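Local structure of FprA (Mycobacterium tuberculosis, 1LQT) at residues A[4-9]-A[97-102]. The protein transfers electrons between NADPH and ferredoxin by way of a bound FAD and may supply them to P450 systems. Sequence-based numbering, arbitrary orientation.
Sequences YYIAIV and YDAVIY
Strands 4-9 and 99-102 run side by side in parallel, their axes 17° apart, and three nearly straight backbone bonds join them. A7 is held through both its N and its O, which belong to successive peptide units: A7 N donates to A99 O (3.1 Å) and A7 O accepts from I101 N (2.8 Å), the latter donor lying nearly along the C=O axis. V9 N then reaches I101 O at 2.8 Å, again almost end-on to the carbonyl.

Upstream of the paired strand, D98 extends the hydrogen bonding with its side chain, OD1 standing in for a backbone carbonyl. With CG beside its own backbone N (chi1 -66°), the carboxylate turns toward Y5, and D98 OD1 takes Y5 N on its anti lone pair in a nearly straight bond of 2.8 Å. The return bond from D98 N to Y5 O is weak and bent. OD1 also lies in the plane of the Y4 ring, at its edge, the carboxylate standing almost perpendicular to that ring; R2, outside the two segments, forms a salt bridge with the same oxygen.

Y97, just past helix 90-96, lays its ring across A7. A7 CB sits 3.5 Å from the centroid of the Y97 ring, only 6° off the normal, a CH-pi contact. A hydrogen bond from Y97 OH to D37 OD2 on strand 34-40 anchors the far end of the ring. At the other end of this sheet face V9 CG2 rests 3.7 Å from Y102 CE2, and L93 touches both residues. On the reverse face L382 of helix 370-391 packs on A99 and I101.

In this Rossmann-type FAD domain V9 touches the cofactor at the strands' C-terminal end. Two bonds to OD1 should stabilise buried D98 as an anion where regular strand pairing begins.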
ATOM      1  N   TYR A   4     -13.883  -5.694  27.549  1.00 12.82           N
ATOM      2  CA  TYR A   4     -12.902  -6.491  26.840  1.00 12.60           C
ATOM      3  C   TYR A   4     -11.791  -5.556  26.388  1.00 12.39           C
ATOM      4  O   TYR A   4     -12.054  -4.407  26.032  1.00 13.78           O
ATOM      5  CB  TYR A   4     -13.518  -7.155  25.614  1.00 13.12           C
ATOM      6  CG  TYR A   4     -14.480  -8.274  25.945  1.00 13.48           C
ATOM      7  CD1 TYR A   4     -14.068  -9.386  26.638  1.00 16.42           C
ATOM      8  CD2 TYR A   4     -15.786  -8.235  25.518  1.00 16.16           C
ATOM      9  CE1 TYR A   4     -14.944 -10.415  26.928  1.00 16.69           C
ATOM     10  CE2 TYR A   4     -16.660  -9.292  25.779  1.00 17.38           C
ATOM     11  CZ  TYR A   4     -16.220 -10.370  26.496  1.00 16.49           C
ATOM     12  OH  TYR A   4     -17.061 -11.424  26.791  1.00 19.29           O
ATOM     13  N   TYR A   5     -10.569  -6.070  26.389  1.00 11.98           N
ATOM     14  CA  TYR A   5      -9.392  -5.327  25.970  1.00 12.15           C
ATOM     15  C   TYR A   5      -8.925  -5.957  24.672  1.00 11.02           C
ATOM     16  O   TYR A   5      -8.558  -7.139  24.624  1.00 11.38           O
ATOM     17  CB  TYR A   5      -8.279  -5.438  26.996  1.00 13.53           C
ATOM     18  CG  TYR A   5      -8.618  -4.765  28.279  1.00 15.56           C
ATOM     19  CD1 TYR A   5      -8.412  -3.407  28.441  1.00 17.96           C
ATOM     20  CD2 TYR A   5      -9.181  -5.467  29.320  1.00 17.63           C
ATOM     21  CE1 TYR A   5      -8.754  -2.767  29.634  1.00 20.21           C
ATOM     22  CE2 TYR A   5      -9.516  -4.833  30.519  1.00 19.62           C
ATOM     23  CZ  TYR A   5      -9.306  -3.496  30.645  1.00 21.14           C
ATOM     24  OH  TYR A   5      -9.635  -2.862  31.824  1.00 26.17           O
ATOM     25  N   ILE A   6      -8.924  -5.143  23.628  1.00 10.42           N
ATOM     26  CA  ILE A   6      -8.495  -5.600  22.307  1.00 10.20           C
ATOM     27  C   ILE A   6      -7.292  -4.791  21.866  1.00 10.09           C
ATOM     28  O   ILE A   6      -7.296  -3.580  21.933  1.00 11.51           O
ATOM     29  CB  ILE A   6      -9.613  -5.380  21.272  1.00 10.83           C
ATOM     30  CG1 ILE A   6     -10.988  -5.830  21.794  1.00 11.75           C
ATOM     31  CG2 ILE A   6      -9.264  -6.078  19.972  1.00 11.34           C
ATOM     32  CD1 ILE A   6     -11.118  -7.253  22.130  1.00 13.07           C
ATOM     33  N   ALA A   7      -6.273  -5.502  21.402  1.00  9.83           N
ATOM     34  CA  ALA A   7      -5.117  -4.850  20.784  1.00  9.56           C
ATOM     35  C   ALA A   7      -5.270  -4.984  19.291  1.00  9.40           C
ATOM     36  O   ALA A   7      -5.638  -6.041  18.786  1.00  9.99           O
ATOM     37  CB  ALA A   7      -3.823  -5.511  21.192  1.00 10.71           C
ATOM     38  N   ILE A   8      -4.943  -3.901  18.588  1.00  8.99           N
ATOM     39  CA  ILE A   8      -4.918  -3.902  17.120  1.00  8.91           C
ATOM     40  C   ILE A   8      -3.511  -3.521  16.733  1.00  8.92           C
ATOM     41  O   ILE A   8      -2.987  -2.507  17.193  1.00  9.71           O
ATOM     42  CB  ILE A   8      -5.956  -2.941  16.527  1.00  9.24           C
ATOM     43  CG1 ILE A   8      -7.367  -3.313  16.967  1.00  9.80           C
ATOM     44  CG2 ILE A   8      -5.834  -2.942  15.014  1.00 10.18           C
ATOM     45  CD1 ILE A   8      -8.398  -2.345  16.510  1.00 10.69           C
ATOM     46  N   VAL A   9      -2.886  -4.347  15.894  1.00  8.48           N
ATOM     47  CA  VAL A   9      -1.509  -4.152  15.455  1.00  8.32           C
ATOM     48  C   VAL A   9      -1.570  -3.591  14.053  1.00  8.51           C
ATOM     49  O   VAL A   9      -1.980  -4.256  13.110  1.00  8.72           O
ATOM     50  CB  VAL A   9      -0.715  -5.461  15.518  1.00  9.23           C
ATOM     51  CG1 VAL A   9       0.700  -5.217  15.054  1.00  9.38           C
ATOM     52  CG2 VAL A   9      -0.766  -6.019  16.954  1.00  9.61           C
ATOM     53  N   TYR A  97      -4.290  -9.163  26.401  1.00 12.27           N
ATOM     54  CA  TYR A  97      -5.505  -8.705  25.804  1.00 11.75           C
ATOM     55  C   TYR A  97      -6.438  -9.873  25.622  1.00 11.40           C
ATOM     56  O   TYR A  97      -5.997 -11.011  25.479  1.00 12.71           O
ATOM     57  CB  TYR A  97      -5.187  -8.041  24.448  1.00 11.05           C
ATOM     58  CG  TYR A  97      -4.477  -6.716  24.579  1.00 11.11           C
ATOM     59  CD1 TYR A  97      -3.096  -6.640  24.643  1.00 11.21           C
ATOM     60  CD2 TYR A  97      -5.196  -5.544  24.689  1.00 10.78           C
ATOM     61  CE1 TYR A  97      -2.466  -5.440  24.782  1.00 12.04           C
ATOM     62  CE2 TYR A  97      -4.565  -4.325  24.826  1.00 11.59           C
ATOM     63  CZ  TYR A  97      -3.206  -4.269  24.881  1.00 12.08           C
ATOM     64  OH  TYR A  97      -2.542  -3.068  24.990  1.00 13.74           O
ATOM     65  N   ASP A  98      -7.733  -9.595  25.644  1.00 11.52           N
ATOM     66  CA  ASP A  98      -8.721 -10.625  25.336  1.00 11.63           C
ATOM     67  C   ASP A  98      -8.592 -11.146  23.919  1.00 11.32           C
ATOM     68  O   ASP A  98      -8.773 -12.335  23.672  1.00 12.57           O
ATOM     69  CB  ASP A  98     -10.127 -10.122  25.605  1.00 12.01           C
ATOM     70  CG  ASP A  98     -10.366  -9.866  27.079  1.00 11.97           C
ATOM     71  OD1 ASP A  98     -10.461  -8.677  27.456  1.00 13.34           O
ATOM     72  OD2 ASP A  98     -10.441 -10.824  27.857  1.00 14.30           O
ATOM     73  N   ALA A  99      -8.288 -10.242  22.986  1.00 11.39           N
ATOM     74  CA  ALA A  99      -8.049 -10.637  21.601  1.00 10.69           C
ATOM     75  C   ALA A  99      -7.111  -9.623  20.983  1.00  9.99           C
ATOM     76  O   ALA A  99      -7.011  -8.491  21.442  1.00  9.93           O
ATOM     77  CB  ALA A  99      -9.331 -10.704  20.842  1.00 11.74           C
ATOM     78  N   VAL A 100      -6.433 -10.066  19.917  1.00  9.92           N
ATOM     79  CA  VAL A 100      -5.474  -9.248  19.205  1.00  9.61           C
ATOM     80  C   VAL A 100      -5.813  -9.367  17.729  1.00  9.90           C
ATOM     81  O   VAL A 100      -5.983 -10.455  17.210  1.00 10.76           O
ATOM     82  CB  VAL A 100      -4.035  -9.715  19.447  1.00 10.62           C
ATOM     83  CG1 VAL A 100      -3.047  -8.742  18.828  1.00 10.64           C
ATOM     84  CG2 VAL A 100      -3.737  -9.899  20.963  1.00 11.44           C
ATOM     85  N   ILE A 101      -5.896  -8.216  17.065  1.00  9.58           N
ATOM     86  CA  ILE A 101      -6.161  -8.157  15.626  1.00  9.05           C
ATOM     87  C   ILE A 101      -4.913  -7.654  14.923  1.00  8.59           C
ATOM     88  O   ILE A 101      -4.445  -6.554  15.199  1.00  9.26           O
ATOM     89  CB  ILE A 101      -7.326  -7.238  15.309  1.00  9.19           C
ATOM     90  CG1 ILE A 101      -8.604  -7.639  16.062  1.00  9.85           C
ATOM     91  CG2 ILE A 101      -7.564  -7.213  13.828  1.00 10.16           C
ATOM     92  CD1 ILE A 101      -9.729  -6.700  15.856  1.00 10.62           C
ATOM     93  N   TYR A 102      -4.374  -8.470  14.016  1.00  8.64           N
ATOM     94  CA  TYR A 102      -3.248  -8.085  13.186  1.00  8.57           C
ATOM     95  C   TYR A 102      -3.764  -7.452  11.907  1.00  8.37           C
ATOM     96  O   TYR A 102      -4.452  -8.087  11.121  1.00  9.00           O
ATOM     97  CB  TYR A 102      -2.348  -9.308  12.914  1.00  8.88           C
ATOM     98  CG  TYR A 102      -1.608  -9.645  14.169  1.00  9.15           C
ATOM     99  CD1 TYR A 102      -2.173 -10.452  15.142  1.00  9.58           C
ATOM    100  CD2 TYR A 102      -0.368  -9.090  14.448  1.00  9.86           C
ATOM    101  CE1 TYR A 102      -1.554 -10.655  16.346  1.00 10.32           C
ATOM    102  CE2 TYR A 102       0.266  -9.305  15.646  1.00  9.96           C
ATOM    103  CZ  TYR A 102      -0.334 -10.070  16.600  1.00 10.39           C
ATOM    104  OH  TYR A 102       0.303 -10.220  17.804  1.00 11.40           O
TER